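Local coordinates for protein LEC-6 (PDB 3VV1) that is a galectin that binds a galactose-beta-1,4-fucose disaccharide on the concave face of its beta sandwich, and probably other galactosides, at residues 58-63 and 74-79. Sequence-based numbering, arbitrary orientation.
Sequences DSRFHI and HFNARF. With GAL (beta-D-galactopyranose), chain C; FUC (alpha-L-fucopyranose), chain B.
Antiparallel strands 60-66 and 71-78 form a hairpin in the sugar-binding sheet of the galectin beta sandwich; here Arg60 and Arg78 face each other, as do His62 and Asn76, on the side that holds the glycan. The two arginines run extended and stack despite their like charge: the guanidinium planes lie 5° apart, centres 4.1 Å from each other, with Arg60 NH1 over the centre of the Arg78 group. Salt bridges from Arg60 NH2 to Asp80 and from Arg78 NH1 to Glu81 probably offset the repulsion. Asn76 helps fix the rotation of Arg78, its OD1 taking the NE hydrogen at 2.8 Å, while its ND2 reaches back across the hairpin to Phe61 O, coming from above the carbonyl plane; that oxygen also accepts from Ala77 N. Arg78 gives NH1 to fucose O3 and NH2 to galactose O4 (2.9 Å), and His74 NE2 meets the same O4 at 2.7 Å. The His74 ring, with CG anti to its backbone N (chi1 166°), sets CE1 over one face of the His62 imidazole near its rim, 3.5 Å from His62 CG, the planes oblique at 43°. On the sheet's other side, facing strand 46-54 in the sandwich core, Ala77 CB makes a CH-pi contact over the Phe61 ring, 3.7 Å from its centroid, and Phe79 CE2 meets that ring's edge; Ile63 CD1 touches Phe75 CD2. Back on the sugar side, one water accepts from Arg60 NH1, donates to Asn76 OD1 at 2.7 Å and hydrogen-bonds to galactose O3 and O4.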
loop_
_atom_site.group_PDB
_atom_site.type_symbol
_atom_site.label_atom_id
_atom_site.label_comp_id
_atom_site.label_asym_id
_atom_site.label_seq_id
_atom_site.Cartn_x
_atom_site.Cartn_y
_atom_site.Cartn_z
ATOM N N ASP A 58 17.424 23.519 -0.822
ATOM C CA ASP A 58 18.692 22.954 -0.393
ATOM C C ASP A 58 19.465 22.579 -1.650
ATOM O O ASP A 58 18.866 22.303 -2.708
ATOM C CB ASP A 58 18.523 21.691 0.498
ATOM C CG ASP A 58 19.842 21.309 1.210
ATOM O OD1 ASP A 58 20.253 22.025 2.095
ATOM O OD2 ASP A 58 20.578 20.400 0.824
ATOM N N SER A 59 20.792 22.515 -1.519
ATOM C CA SER A 59 21.626 22.162 -2.657
ATOM C C SER A 59 21.709 20.649 -2.929
ATOM O O SER A 59 22.361 20.243 -3.912
ATOM C CB SER A 59 23.031 22.681 -2.438
ATOM O OG SER A 59 23.598 22.185 -1.234
ATOM N N ARG A 60 21.103 19.845 -2.047
ATOM C CA ARG A 60 21.059 18.384 -2.232
ATOM C C ARG A 60 19.719 17.816 -1.910
ATOM O O ARG A 60 19.009 18.383 -1.135
ATOM C CB ARG A 60 22.091 17.687 -1.304
ATOM C CG ARG A 60 23.511 18.213 -1.537
ATOM C CD ARG A 60 24.516 17.434 -0.683
ATOM N NE ARG A 60 25.857 17.946 -0.970
ATOM C CZ ARG A 60 26.964 17.532 -0.335
ATOM N NH1 ARG A 60 26.890 16.574 0.617
ATOM N NH2 ARG A 60 28.135 18.086 -0.616
ATOM N N PHE A 61 19.461 16.599 -2.418
ATOM C CA PHE A 61 18.355 15.825 -1.907
ATOM C C PHE A 61 18.783 14.382 -2.000
ATOM O O PHE A 61 19.703 14.008 -2.765
ATOM C CB PHE A 61 17.007 16.073 -2.669
ATOM C CG PHE A 61 16.955 15.527 -4.093
ATOM C CD1 PHE A 61 16.569 14.221 -4.350
ATOM C CD2 PHE A 61 17.223 16.386 -5.175
ATOM C CE1 PHE A 61 16.458 13.761 -5.668
ATOM C CE2 PHE A 61 17.157 15.918 -6.508
ATOM C CZ PHE A 61 16.759 14.598 -6.742
ATOM N N HIS A 62 18.118 13.535 -1.240
ATOM C CA HIS A 62 18.449 12.099 -1.372
ATOM C C HIS A 62 17.247 11.226 -1.185
ATOM O O HIS A 62 16.240 11.637 -0.592
ATOM C CB HIS A 62 19.605 11.681 -0.416
ATOM C CG HIS A 62 19.282 11.841 1.018
ATOM N ND1 HIS A 62 19.593 12.964 1.726
ATOM C CD2 HIS A 62 18.612 11.001 1.897
ATOM C CE1 HIS A 62 19.206 12.803 2.991
ATOM N NE2 HIS A 62 18.590 11.618 3.098
ATOM N N ILE A 63 17.377 9.986 -1.715
ATOM C CA ILE A 63 16.429 8.903 -1.439
ATOM C C ILE A 63 17.236 7.826 -0.745
ATOM O O ILE A 63 18.280 7.433 -1.254
ATOM C CB ILE A 63 15.849 8.354 -2.752
ATOM C CG1 ILE A 63 14.881 9.329 -3.451
ATOM C CG2 ILE A 63 15.073 7.091 -2.443
ATOM C CD1 ILE A 63 15.473 10.340 -4.337
ATOM N N HIS A 74 21.765 4.842 -0.791
ATOM C CA HIS A 74 21.577 6.268 -0.564
ATOM C C HIS A 74 21.879 6.859 -1.917
ATOM O O HIS A 74 23.010 6.773 -2.404
ATOM C CB HIS A 74 22.617 6.702 0.502
ATOM C CG HIS A 74 22.801 8.209 0.642
ATOM N ND1 HIS A 74 21.931 8.976 1.351
ATOM C CD2 HIS A 74 23.827 9.058 0.236
ATOM C CE1 HIS A 74 22.377 10.256 1.417
ATOM N NE2 HIS A 74 23.538 10.317 0.707
ATOM N N PHE A 75 20.870 7.456 -2.545
ATOM C CA PHE A 75 20.994 8.078 -3.882
ATOM C C PHE A 75 20.955 9.594 -3.641
ATOM O O PHE A 75 19.927 10.122 -3.184
ATOM C CB PHE A 75 19.790 7.605 -4.730
ATOM C CG PHE A 75 19.671 8.323 -6.055
ATOM C CD1 PHE A 75 20.294 7.795 -7.199
ATOM C CD2 PHE A 75 18.925 9.529 -6.182
ATOM C CE1 PHE A 75 20.189 8.418 -8.434
ATOM C CE2 PHE A 75 18.844 10.150 -7.443
ATOM C CZ PHE A 75 19.438 9.598 -8.554
ATOM N N ASN A 76 22.067 10.281 -3.860
ATOM C CA ASN A 76 22.160 11.701 -3.411
ATOM C C ASN A 76 22.467 12.597 -4.614
ATOM O O ASN A 76 23.542 12.532 -5.196
ATOM C CB ASN A 76 23.295 11.749 -2.405
ATOM C CG ASN A 76 23.400 13.077 -1.603
ATOM O OD1 ASN A 76 24.457 13.337 -1.028
ATOM N ND2 ASN A 76 22.318 13.869 -1.491
ATOM N N ALA A 77 21.498 13.398 -4.996
ATOM C CA ALA A 77 21.707 14.407 -6.018
ATOM C C ALA A 77 22.357 15.621 -5.352
ATOM O O ALA A 77 21.825 16.142 -4.388
ATOM C CB ALA A 77 20.326 14.805 -6.602
ATOM N N ARG A 78 23.469 16.101 -5.908
ATOM C CA ARG A 78 24.231 17.216 -5.318
ATOM C C ARG A 78 24.389 18.333 -6.363
ATOM O O ARG A 78 25.215 18.238 -7.293
ATOM C CB ARG A 78 25.618 16.699 -4.859
ATOM C CG ARG A 78 25.511 15.563 -3.840
ATOM C CD ARG A 78 26.909 15.214 -3.359
ATOM N NE ARG A 78 26.842 14.230 -2.278
ATOM C CZ ARG A 78 27.910 13.798 -1.609
ATOM N NH1 ARG A 78 29.137 14.257 -1.932
ATOM N NH2 ARG A 78 27.771 12.925 -0.617
ATOM N N PHE A 79 23.617 19.398 -6.217
ATOM C CA PHE A 79 23.757 20.555 -7.110
ATOM C C PHE A 79 24.989 21.385 -6.746
ATOM O O PHE A 79 25.505 22.117 -7.578
ATOM C CB PHE A 79 22.451 21.362 -7.068
ATOM C CG PHE A 79 21.288 20.578 -7.603
ATOM C CD1 PHE A 79 21.093 20.446 -8.987
ATOM C CD2 PHE A 79 20.407 19.875 -6.721
ATOM C CE1 PHE A 79 20.037 19.655 -9.456
ATOM C CE2 PHE A 79 19.346 19.090 -7.201
ATOM C CZ PHE A 79 19.167 18.975 -8.590
HETATM C C1 GAL C . 28.841 12.384 2.790
HETATM C C2 GAL C . 27.520 13.153 3.099
HETATM C C3 GAL C . 26.449 12.199 3.476
HETATM C C4 GAL C . 26.323 11.119 2.390
HETATM C C5 GAL C . 27.703 10.484 2.161
HETATM C C6 GAL C . 27.640 9.373 1.087
HETATM O O2 GAL C . 27.767 14.039 4.168
HETATM O O3 GAL C . 25.178 12.902 3.546
HETATM O O4 GAL C . 25.824 11.708 1.167
HETATM O O5 GAL C . 28.609 11.441 1.741
HETATM O O6 GAL C . 28.959 8.820 0.915
HETATM C C1 FUC B . 31.834 15.695 1.486
HETATM C C2 FUC B . 31.474 14.754 0.250
HETATM C C3 FUC B . 31.671 13.245 0.610
HETATM C C4 FUC B . 31.211 12.872 2.047
HETATM C C5 FUC B . 32.128 13.546 3.085
HETATM C C6 FUC B . 31.584 13.159 4.446
HETATM O O1 FUC B . 32.797 16.673 1.121
HETATM O O2 FUC B . 32.065 15.155 -1.121
HETATM O O3 FUC B . 30.871 12.586 -0.302
HETATM O O4 FUC B . 29.775 13.316 2.272
HETATM O O5 FUC B . 32.028 15.008 2.871
HETATM O O HOH W 1 24.777 14.614 1.367
HETATM O O HOH W 2 20.672 15.248 0.691
#